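Long-range contacts in solute-binding periplasmic protein of iron/siderophore ABC transporter (Yersinia pestis, PDB 6B2X), which probably binds iron, free or carried by a siderophore, in the periplasm and delivers it to an ABC transporter of the inner membrane: residues V55-L60 / N129-I134; V82-D87 / D107-I112; D205-I210 / E353-L358; I210-K215 / G247-A252. All coordinates share one frame; numbering follows the deposited sequence.

Contact 1 (V55-L60 / N129-I134); sequences VERILL and NPDIAI
Strands 58-60 and 132-134 run parallel, their axes 4.7 Å apart at closest approach and inclined by 25°, with Ile58 opposite Ile132, Leu59 opposite Ala133 and Leu60 opposite Ile134. Leu59 makes both central ladder bonds: its N donates to Ile132 O (3.0 Å) and its O accepts from Ile134 N (2.9 Å). Before the strands begin, Arg57 O takes Asp131 N at 2.8 Å. The Asp131 carboxylate turns back to segment 55-60. Its OD2 accepts a nearly straight bond from Glu56 N (2.8 Å, 170° at the hydrogen), met on the anti side, and a weak, bent one from Arg57 N. The Arg57 chain bends at chi3. This lays its guanidinium across Asp131, the two planes 61° apart. Asp131 OD1 stands 3.2 Å from Arg57 NH2 but well out of the guanidinium plane, so this salt bridge rests on charge alone. Arg57 NE also faces Asn129 O at the guanidinium edge, but the modelled distance is too short to be relied on.

Apolar groups pack on both faces of the pair. On one, Ile132 CG2 touches both Ile58 CG1 (3.7 Å) and Val55 CG1, and Ile58 and Ile132 lie side by side. On the other, Leu59 CB meets Ala133 CB at 3.9 Å.

The pair is central in a parallel sheet. Strand 81-85 flanks 58-60 and strand 159-162 flanks 132-136. Helix 168-182 covers the Ile132 and Ile134 face through Ala182 and Leu179.

Contact 2 (V82-D87 / D107-I112); sequences VGWQGD and DQIPLI
Trp84 and Ile109 form the heart of this contact. Ile109 CG2 lies over one face of the indole, 3.6 Å from the centroid of the five-membered ring and 16° off its normal, a CH-pi contact. The branch lies opposite the backbone N across CA-CB, while CD1 reaches the six-membered ring at Trp84 CZ2 and CH2. Leu111 CD2 approaches the pyrrole side obliquely, 3.6 Å from Trp84 CD1. With chi1 at 48°, Trp84 CG sits between its own backbone N and carbonyl carbon, and this turns the indole toward Ile109 and Leu111 of the other segment.

The backbones hold these groups in register. Trp84 N donates to Pro110 O at 3.1 Å. Ile112 N returns a bond to Trp84 O (2.9 Å). Gly83 CA adds a CA-H...O contact to Pro110 O. Ile112 CD1 lies 3.9 Å from Gly83 C, where the glycine has no side chain to stand in the way. A water in the plane of the indole links the residues again: it donates to Ile109 O (2.8 Å) and takes a long, weak bond from Trp84 NE1.

Further out, Phe88 meets the indole with its ring plane at about 65°, and Ser121 OG bonds Leu111 N. Leu60 of strand 58-60 touches Trp84, and Leu59 touches Ile112. Strand 111-112, short and weakly bonded, is an outermost strand of the sheet, parallel to 81-85. The helices 87-91 and 93-102 between them make this a beta-alpha-beta crossover in the N-terminal parallel sheet of a periplasmic binding protein.

Contact 3 (D205-I210 / E353-L358); sequences DITNKI and EQFADL
Apolar packing carries this contact, in which Ile206 and Thr207 meet Phe355. Ile206 and the phenyl group come from opposite directions. Ile206 CD1 reaches Phe355 CE1 at 3.8 Å, obliquely to the ring, and Ile206 CB is 3.9 Å from Phe355 CZ. Thr207 approaches at about a right angle: its CG2 lies in the ring plane at the edge, 3.6 Å from Phe355 CZ. Thr207 chi1 (74°) aims this methyl at the ring and leaves OG1 to bond Gln245 O.

Polar groups touch without bonding across the segments. Gln354 extends beyond CG, which brings NE2 over the Ile206 methyl CG2 at 3.6 Å. Ile206 CD1 also lies 3.7 Å from Gln354 O.

Turns shape both segments. Thr207 to Ile210 form a type I turn, and Lys209 N makes a weak bond back to Ile206 O. Phe355 to Leu358 form another, closed by Leu358 N to Phe355 O at 2.8 Å.

The contact joins the C-terminal end of helix 186-207 to the loop between helices 340-350 and 360-371. Phe355 also packs on Val203 of the first helix and on Ala347 of helix 340-350, and so touches both helices.

Contact 4 (I210-K215 / G247-A252); sequences IPEDKK and GGNNIA
Lys215 starts with chi1 at -65°, CG opposite its carbonyl carbon, and then runs extended to NZ, so that the whole aliphatic chain passes alongside Gly247 and Gly248. Its CG lies 3.3 Å from Gly247 O, a van der Waals touch. At the far end, Lys215 NZ donates to a water (3.0 Å), which in turn donates to Gly248 O at 2.6 Å. This bridge supplies the polar link between the segments. The chain of Glu212 bends at chi2 and puts OE2 3.4 Å from Lys215 NZ, a weak hydrogen bond within a salt bridge. The ammonium group is thus shared between carboxylate and water. Glu212 OE1 also stands 3.6 Å from Asn249 OD1, with carboxylate and amide planes 85° apart; two oxygens meet here and no hydrogen bond joins them.

Gly247 ends helix 239-245 in a Schellman motif. Its positive phi (92°) is one that glycine adopts easily. Further on, Asn250 OD1 accepts from Ala252 N at 3.0 Å in an Asx turn.

The loop 210-215 leads from helix 186-207 into strand 217-221. That strand pairs with strand 249-250, with Asn249 bonded to Pro216 and Val218. Tyr351 lies beside both segments, touching Lys215 and bonding Gly247 O through its hydroxyl.

From the N terminus, contact 1 joins strand 58-60 to strand 132-136 and so closes a long loop. Contact 2 falls within that loop and brings strand 111-112 beside strand 81-85. The two touch directly, since strands 58-60 and 81-85 are neighbours: Leu60 N and O probably bond Gly83 O and Gln85 N. Together they tie up the N-terminal parallel sheet. Helix 186-207 leads to the far side of the molecule. There contact 3 closes the widest loop, from 205-210 to 353-358, and contact 4 lies within it, sharing Ile210. Thr207 packs on Gly247 between them. The centres of contacts 1 and 2 lie about 41 to 43 Å from those of contacts 3 and 4.

Contact 1 (V55-L60 / N129-I134)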
# COMPACT_ATOMS: atom_id res chain seq x y z
N VAL A 55 -20.75 -13.90 8.38
CA VAL A 55 -19.30 -13.75 8.47
C VAL A 55 -19.01 -12.89 9.69
O VAL A 55 -19.30 -11.69 9.69
CB VAL A 55 -18.70 -13.13 7.21
CG1 VAL A 55 -17.19 -12.95 7.39
CG2 VAL A 55 -19.01 -13.97 5.98
N GLU A 56 -18.45 -13.49 10.73
CA GLU A 56 -18.04 -12.74 11.91
C GLU A 56 -16.63 -13.07 12.38
O GLU A 56 -16.13 -12.40 13.29
CB GLU A 56 -19.02 -12.95 13.09
CG GLU A 56 -20.43 -12.31 12.92
CD GLU A 56 -20.42 -10.81 12.56
OE1 GLU A 56 -20.01 -9.98 13.41
OE2 GLU A 56 -20.86 -10.45 11.44
N ARG A 57 -15.97 -14.05 11.77
CA ARG A 57 -14.63 -14.47 12.18
C ARG A 57 -13.74 -14.51 10.94
O ARG A 57 -13.78 -15.48 10.19
CB ARG A 57 -14.67 -15.82 12.90
CG ARG A 57 -15.39 -15.76 14.26
CD ARG A 57 -15.38 -17.12 14.96
NE ARG A 57 -16.20 -18.08 14.23
CZ ARG A 57 -17.53 -18.15 14.30
NH1 ARG A 57 -18.21 -17.32 15.09
NH2 ARG A 57 -18.18 -19.06 13.57
N ILE A 58 -12.92 -13.48 10.75
CA ILE A 58 -12.08 -13.35 9.56
C ILE A 58 -10.63 -13.65 9.91
O ILE A 58 -10.06 -13.08 10.86
CB ILE A 58 -12.20 -11.95 8.93
CG1 ILE A 58 -13.63 -11.73 8.39
CG2 ILE A 58 -11.22 -11.82 7.78
CD1 ILE A 58 -14.13 -10.29 8.53
N LEU A 59 -10.02 -14.53 9.13
CA LEU A 59 -8.59 -14.81 9.20
C LEU A 59 -7.87 -13.99 8.14
O LEU A 59 -8.33 -13.93 6.99
CB LEU A 59 -8.36 -16.30 8.95
CG LEU A 59 -7.40 -17.12 9.78
CD1 LEU A 59 -7.78 -17.04 11.23
CD2 LEU A 59 -7.45 -18.55 9.28
N LEU A 60 -6.75 -13.37 8.51
CA LEU A 60 -5.95 -12.59 7.56
C LEU A 60 -4.62 -13.30 7.34
O LEU A 60 -3.72 -13.25 8.20
CB LEU A 60 -5.76 -11.17 8.04
CG LEU A 60 -7.06 -10.38 8.24
CD1 LEU A 60 -6.71 -8.99 8.64
CD2 LEU A 60 -7.92 -10.36 6.98
N ASN A 129 -12.07 -21.41 14.46
CA ASN A 129 -13.36 -21.57 13.79
C ASN A 129 -13.64 -20.33 12.91
O ASN A 129 -14.55 -19.55 13.23
CB ASN A 129 -14.46 -21.80 14.81
CG ASN A 129 -15.78 -22.20 14.18
OD1 ASN A 129 -15.84 -23.11 13.34
ND2 ASN A 129 -16.84 -21.51 14.57
N PRO A 130 -12.82 -20.09 11.90
CA PRO A 130 -13.04 -18.90 11.06
C PRO A 130 -14.16 -19.13 10.04
O PRO A 130 -14.33 -20.23 9.51
CB PRO A 130 -11.70 -18.73 10.34
CG PRO A 130 -11.24 -20.17 10.15
CD PRO A 130 -11.71 -20.91 11.41
N ASP A 131 -14.89 -18.06 9.75
CA ASP A 131 -15.90 -18.11 8.69
C ASP A 131 -15.29 -17.93 7.31
O ASP A 131 -15.84 -18.44 6.33
CB ASP A 131 -16.94 -17.03 8.91
CG ASP A 131 -17.66 -17.22 10.18
OD1 ASP A 131 -17.94 -18.41 10.47
OD2 ASP A 131 -17.89 -16.22 10.91
N ILE A 132 -14.18 -17.20 7.22
CA ILE A 132 -13.59 -16.89 5.93
C ILE A 132 -12.12 -16.53 6.16
O ILE A 132 -11.72 -16.19 7.27
CB ILE A 132 -14.38 -15.75 5.24
CG1 ILE A 132 -14.17 -15.77 3.72
CG2 ILE A 132 -14.05 -14.39 5.85
CD1 ILE A 132 -15.07 -14.81 2.97
N ALA A 133 -11.32 -16.62 5.11
CA ALA A 133 -9.92 -16.23 5.17
C ALA A 133 -9.60 -15.39 3.95
O ALA A 133 -10.10 -15.67 2.85
CB ALA A 133 -8.99 -17.44 5.25
N ILE A 134 -8.77 -14.37 4.13
CA ILE A 134 -8.37 -13.49 3.05
C ILE A 134 -6.87 -13.63 2.83
O ILE A 134 -6.09 -13.55 3.78
CB ILE A 134 -8.70 -12.02 3.35
CG1 ILE A 134 -10.16 -11.86 3.78
CG2 ILE A 134 -8.33 -11.16 2.14
CD1 ILE A 134 -11.17 -12.35 2.76

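Contact 2 (V82-D87 / D107-I112)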
# COMPACT_ATOMS: atom_id res chain seq x y z
N VAL A 82 -10.20 -12.67 13.80
CA VAL A 82 -9.90 -13.69 14.81
C VAL A 82 -8.49 -14.23 14.68
O VAL A 82 -8.13 -15.16 15.41
CB VAL A 82 -10.91 -14.86 14.80
CG1 VAL A 82 -12.32 -14.36 15.14
CG2 VAL A 82 -10.89 -15.56 13.48
N GLY A 83 -7.69 -13.68 13.77
CA GLY A 83 -6.33 -14.17 13.58
C GLY A 83 -5.72 -13.52 12.36
O GLY A 83 -6.37 -13.40 11.31
N TRP A 84 -4.47 -13.10 12.48
CA TRP A 84 -3.74 -12.61 11.32
C TRP A 84 -2.29 -13.06 11.38
O TRP A 84 -1.69 -13.22 12.45
CB TRP A 84 -3.82 -11.09 11.21
CG TRP A 84 -3.53 -10.35 12.45
CD1 TRP A 84 -2.79 -10.78 13.55
CD2 TRP A 84 -3.91 -9.01 12.73
NE1 TRP A 84 -2.74 -9.80 14.49
CE2 TRP A 84 -3.41 -8.69 14.02
CE3 TRP A 84 -4.65 -8.05 12.04
CZ2 TRP A 84 -3.63 -7.46 14.62
CZ3 TRP A 84 -4.87 -6.82 12.63
CH2 TRP A 84 -4.37 -6.54 13.92
N GLN A 85 -1.73 -13.25 10.20
CA GLN A 85 -0.29 -13.33 10.07
C GLN A 85 0.30 -12.03 10.63
O GLN A 85 -0.36 -10.99 10.66
CB GLN A 85 0.06 -13.55 8.60
CG GLN A 85 1.47 -13.99 8.32
CD GLN A 85 2.27 -12.89 7.74
OE1 GLN A 85 1.97 -11.74 7.96
NE2 GLN A 85 3.28 -13.24 6.93
N GLY A 86 1.54 -12.11 11.12
CA GLY A 86 2.09 -11.06 11.95
C GLY A 86 2.59 -9.81 11.25
O GLY A 86 2.97 -8.87 11.95
N ASP A 87 2.60 -9.77 9.90
CA ASP A 87 3.25 -8.68 9.17
C ASP A 87 2.77 -7.32 9.63
O ASP A 87 3.54 -6.36 9.63
CB ASP A 87 3.00 -8.78 7.65
CG ASP A 87 3.82 -9.87 6.97
OD1 ASP A 87 4.62 -10.51 7.68
OD2 ASP A 87 3.66 -10.08 5.73
N ASP A 107 -3.69 -6.61 20.87
CA ASP A 107 -2.56 -7.47 21.20
C ASP A 107 -2.97 -8.92 21.39
O ASP A 107 -2.13 -9.81 21.25
CB ASP A 107 -1.88 -7.01 22.49
CG ASP A 107 -0.99 -5.81 22.28
OD1 ASP A 107 -0.58 -5.55 21.12
OD2 ASP A 107 -0.71 -5.13 23.27
N GLN A 108 -4.22 -9.17 21.76
CA GLN A 108 -4.65 -10.54 21.93
C GLN A 108 -5.11 -11.18 20.63
O GLN A 108 -5.45 -12.37 20.63
CB GLN A 108 -5.79 -10.65 22.96
CG GLN A 108 -5.38 -10.40 24.38
CD GLN A 108 -5.08 -8.95 24.62
OE1 GLN A 108 -5.99 -8.13 24.71
NE2 GLN A 108 -3.79 -8.62 24.73
N ILE A 109 -5.17 -10.43 19.53
CA ILE A 109 -5.51 -11.09 18.26
C ILE A 109 -4.39 -12.08 17.95
O ILE A 109 -3.22 -11.68 17.83
CB ILE A 109 -5.71 -10.10 17.11
CG1 ILE A 109 -6.99 -9.27 17.33
CG2 ILE A 109 -5.75 -10.87 15.77
CD1 ILE A 109 -7.12 -8.09 16.42
N PRO A 110 -4.69 -13.37 17.81
CA PRO A 110 -3.63 -14.36 17.59
C PRO A 110 -2.82 -14.09 16.33
O PRO A 110 -3.35 -13.66 15.30
CB PRO A 110 -4.41 -15.68 17.47
CG PRO A 110 -5.69 -15.44 18.19
CD PRO A 110 -6.02 -13.99 18.00
N LEU A 111 -1.52 -14.38 16.43
CA LEU A 111 -0.55 -14.18 15.36
C LEU A 111 -0.22 -15.52 14.73
O LEU A 111 0.36 -16.39 15.38
CB LEU A 111 0.73 -13.53 15.89
CG LEU A 111 0.68 -12.10 16.39
CD1 LEU A 111 2.05 -11.71 16.95
CD2 LEU A 111 0.32 -11.21 15.24
N ILE A 112 -0.55 -15.68 13.46
CA ILE A 112 -0.42 -16.96 12.78
C ILE A 112 0.99 -17.08 12.21
O ILE A 112 1.40 -16.25 11.40
CB ILE A 112 -1.46 -17.12 11.68
CG1 ILE A 112 -2.86 -16.77 12.18
CG2 ILE A 112 -1.42 -18.53 11.13
CD1 ILE A 112 -3.89 -16.66 11.06
O HOH W 1 -2.03 -9.17 17.75

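Contact 3 (D205-I210 / E353-L358)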
# COMPACT_ATOMS: atom_id res chain seq x y z
N ASP A 205 -7.84 12.66 -15.07
CA ASP A 205 -8.50 13.63 -15.93
C ASP A 205 -7.47 14.56 -16.57
O ASP A 205 -7.58 14.91 -17.75
CB ASP A 205 -9.52 14.44 -15.13
CG ASP A 205 -10.89 13.76 -15.05
OD1 ASP A 205 -11.04 12.62 -15.56
OD2 ASP A 205 -11.82 14.37 -14.48
N ILE A 206 -6.45 14.95 -15.81
CA ILE A 206 -5.41 15.84 -16.30
C ILE A 206 -4.28 15.08 -16.99
O ILE A 206 -3.85 15.45 -18.08
CB ILE A 206 -4.90 16.72 -15.15
CG1 ILE A 206 -6.08 17.41 -14.46
CG2 ILE A 206 -3.92 17.76 -15.66
CD1 ILE A 206 -5.67 18.44 -13.43
N THR A 207 -3.80 13.98 -16.40
CA THR A 207 -2.62 13.32 -16.95
C THR A 207 -2.92 12.39 -18.12
O THR A 207 -1.98 11.95 -18.80
CB THR A 207 -1.88 12.54 -15.85
OG1 THR A 207 -2.61 11.35 -15.50
CG2 THR A 207 -1.71 13.40 -14.63
N ASN A 208 -4.18 12.06 -18.39
CA ASN A 208 -4.44 11.25 -19.57
C ASN A 208 -4.33 12.05 -20.86
O ASN A 208 -4.30 11.45 -21.94
CB ASN A 208 -5.82 10.61 -19.50
CG ASN A 208 -5.80 9.32 -18.73
OD1 ASN A 208 -4.75 8.67 -18.62
ND2 ASN A 208 -6.96 8.92 -18.19
N LYS A 209 -4.29 13.37 -20.77
CA LYS A 209 -4.25 14.25 -21.93
C LYS A 209 -2.88 14.88 -22.11
O LYS A 209 -2.73 15.83 -22.88
CB LYS A 209 -5.36 15.30 -21.80
CG LYS A 209 -5.00 16.62 -21.12
CD LYS A 209 -5.00 17.76 -22.13
CE LYS A 209 -4.52 19.08 -21.54
NZ LYS A 209 -4.77 20.21 -22.48
N ILE A 210 -1.86 14.33 -21.47
CA ILE A 210 -0.52 14.91 -21.46
C ILE A 210 0.34 14.16 -22.48
O ILE A 210 0.39 12.93 -22.44
CB ILE A 210 0.12 14.83 -20.06
CG1 ILE A 210 -0.43 15.96 -19.18
CG2 ILE A 210 1.63 14.88 -20.16
CD1 ILE A 210 0.04 15.90 -17.74
N GLU A 353 2.21 22.83 -10.89
CA GLU A 353 1.32 23.93 -11.22
C GLU A 353 -0.06 23.43 -11.59
O GLU A 353 -1.06 24.08 -11.27
CB GLU A 353 1.89 24.77 -12.37
CG GLU A 353 3.41 24.67 -12.53
CD GLU A 353 4.18 25.38 -11.42
OE1 GLU A 353 5.37 25.04 -11.23
OE2 GLU A 353 3.61 26.28 -10.75
N GLN A 354 -0.15 22.26 -12.23
CA GLN A 354 -1.43 21.74 -12.69
C GLN A 354 -2.24 21.03 -11.60
O GLN A 354 -3.45 20.86 -11.78
CB GLN A 354 -1.21 20.79 -13.87
CG GLN A 354 -0.39 21.41 -14.99
CD GLN A 354 -0.20 20.47 -16.16
OE1 GLN A 354 0.93 20.19 -16.56
NE2 GLN A 354 -1.30 20.00 -16.74
N PHE A 355 -1.62 20.63 -10.49
CA PHE A 355 -2.30 19.98 -9.36
C PHE A 355 -2.25 20.83 -8.09
O PHE A 355 -2.46 20.31 -6.99
CB PHE A 355 -1.70 18.60 -9.09
CG PHE A 355 -2.07 17.57 -10.11
CD1 PHE A 355 -3.34 17.04 -10.13
CD2 PHE A 355 -1.16 17.16 -11.07
CE1 PHE A 355 -3.71 16.11 -11.09
CE2 PHE A 355 -1.50 16.23 -12.03
CZ PHE A 355 -2.79 15.70 -12.04
N ALA A 356 -1.97 22.13 -8.23
CA ALA A 356 -1.79 22.99 -7.06
C ALA A 356 -3.07 23.13 -6.26
O ALA A 356 -3.02 23.54 -5.10
CB ALA A 356 -1.27 24.36 -7.50
N ASP A 357 -4.22 22.80 -6.84
CA ASP A 357 -5.47 22.78 -6.11
C ASP A 357 -5.71 21.46 -5.37
O ASP A 357 -6.68 21.36 -4.61
CB ASP A 357 -6.65 23.03 -7.07
CG ASP A 357 -6.93 21.85 -8.00
OD1 ASP A 357 -7.67 20.92 -7.60
OD2 ASP A 357 -6.41 21.85 -9.14
N LEU A 358 -4.84 20.47 -5.55
CA LEU A 358 -5.05 19.13 -5.02
C LEU A 358 -4.17 18.90 -3.80
O LEU A 358 -2.93 18.90 -3.91
CB LEU A 358 -4.76 18.08 -6.09
CG LEU A 358 -4.79 16.65 -5.56
CD1 LEU A 358 -6.24 16.18 -5.39
CD2 LEU A 358 -3.97 15.73 -6.45

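Contact 4 (I210-K215 / G247-A252)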
# COMPACT_ATOMS: atom_id res chain seq x y z
N ILE A 210 -1.86 14.33 -21.47
CA ILE A 210 -0.52 14.91 -21.46
C ILE A 210 0.34 14.16 -22.48
O ILE A 210 0.39 12.93 -22.44
CB ILE A 210 0.12 14.83 -20.06
CG1 ILE A 210 -0.43 15.96 -19.18
CG2 ILE A 210 1.63 14.88 -20.16
CD1 ILE A 210 0.04 15.90 -17.74
N PRO A 211 1.02 14.87 -23.39
CA PRO A 211 1.82 14.18 -24.41
C PRO A 211 3.00 13.44 -23.80
O PRO A 211 3.45 13.74 -22.69
CB PRO A 211 2.31 15.33 -25.31
CG PRO A 211 1.49 16.54 -24.92
CD PRO A 211 1.13 16.33 -23.48
N GLU A 212 3.49 12.45 -24.54
CA GLU A 212 4.59 11.63 -24.04
C GLU A 212 5.86 12.46 -23.82
O GLU A 212 6.65 12.16 -22.91
CB GLU A 212 4.88 10.46 -24.99
CG GLU A 212 4.38 9.11 -24.48
CD GLU A 212 5.02 8.70 -23.14
OE1 GLU A 212 6.11 9.23 -22.81
OE2 GLU A 212 4.42 7.86 -22.42
N ASP A 213 6.06 13.50 -24.63
CA ASP A 213 7.27 14.31 -24.52
C ASP A 213 7.25 15.19 -23.28
O ASP A 213 8.32 15.53 -22.74
CB ASP A 213 7.47 15.16 -25.78
CG ASP A 213 6.25 16.00 -26.12
OD1 ASP A 213 5.31 16.09 -25.29
OD2 ASP A 213 6.22 16.59 -27.23
N LYS A 214 6.07 15.57 -22.80
CA LYS A 214 5.99 16.37 -21.58
C LYS A 214 6.11 15.50 -20.32
O LYS A 214 6.42 16.03 -19.25
CB LYS A 214 4.70 17.19 -21.58
CG LYS A 214 4.27 17.85 -20.24
CD LYS A 214 5.25 18.90 -19.73
CE LYS A 214 5.56 18.72 -18.23
NZ LYS A 214 6.63 17.70 -17.95
N LYS A 215 5.92 14.19 -20.42
CA LYS A 215 5.96 13.35 -19.23
C LYS A 215 7.36 13.38 -18.61
O LYS A 215 8.34 13.04 -19.30
CB LYS A 215 5.55 11.92 -19.57
CG LYS A 215 4.09 11.78 -20.02
CD LYS A 215 3.69 10.32 -20.18
CE LYS A 215 2.18 10.18 -20.33
NZ LYS A 215 1.76 8.76 -20.51
N GLY A 247 1.02 10.33 -14.69
CA GLY A 247 1.52 11.07 -15.84
C GLY A 247 3.02 11.02 -16.00
O GLY A 247 3.57 11.84 -16.74
N GLY A 248 3.69 10.10 -15.34
CA GLY A 248 5.13 10.03 -15.46
C GLY A 248 5.61 8.87 -16.30
O GLY A 248 4.86 7.94 -16.61
N ASN A 249 6.89 8.93 -16.65
CA ASN A 249 7.55 7.91 -17.44
C ASN A 249 8.53 7.17 -16.55
O ASN A 249 9.59 7.70 -16.21
CB ASN A 249 8.25 8.53 -18.65
CG ASN A 249 8.63 7.51 -19.67
OD1 ASN A 249 7.82 7.12 -20.52
ND2 ASN A 249 9.86 7.02 -19.58
N ASN A 250 8.18 5.93 -16.21
CA ASN A 250 8.97 5.12 -15.29
C ASN A 250 10.16 4.53 -16.03
O ASN A 250 10.00 3.74 -16.97
CB ASN A 250 8.11 4.01 -14.68
CG ASN A 250 8.92 2.99 -13.90
OD1 ASN A 250 10.07 3.24 -13.51
ND2 ASN A 250 8.33 1.82 -13.68
N ILE A 251 11.35 4.89 -15.56
CA ILE A 251 12.61 4.45 -16.17
C ILE A 251 12.60 2.95 -16.41
O ILE A 251 13.02 2.48 -17.48
CB ILE A 251 13.78 4.89 -15.27
CG1 ILE A 251 14.17 6.35 -15.54
CG2 ILE A 251 14.97 3.95 -15.43
CD1 ILE A 251 13.01 7.31 -15.70
N ALA A 252 12.10 2.18 -15.45
CA ALA A 252 12.13 0.72 -15.53
C ALA A 252 10.85 0.13 -16.10
O ALA A 252 10.64 -1.08 -15.99
CB ALA A 252 12.40 0.12 -14.15
O HOH W 2 2.52 8.12 -17.72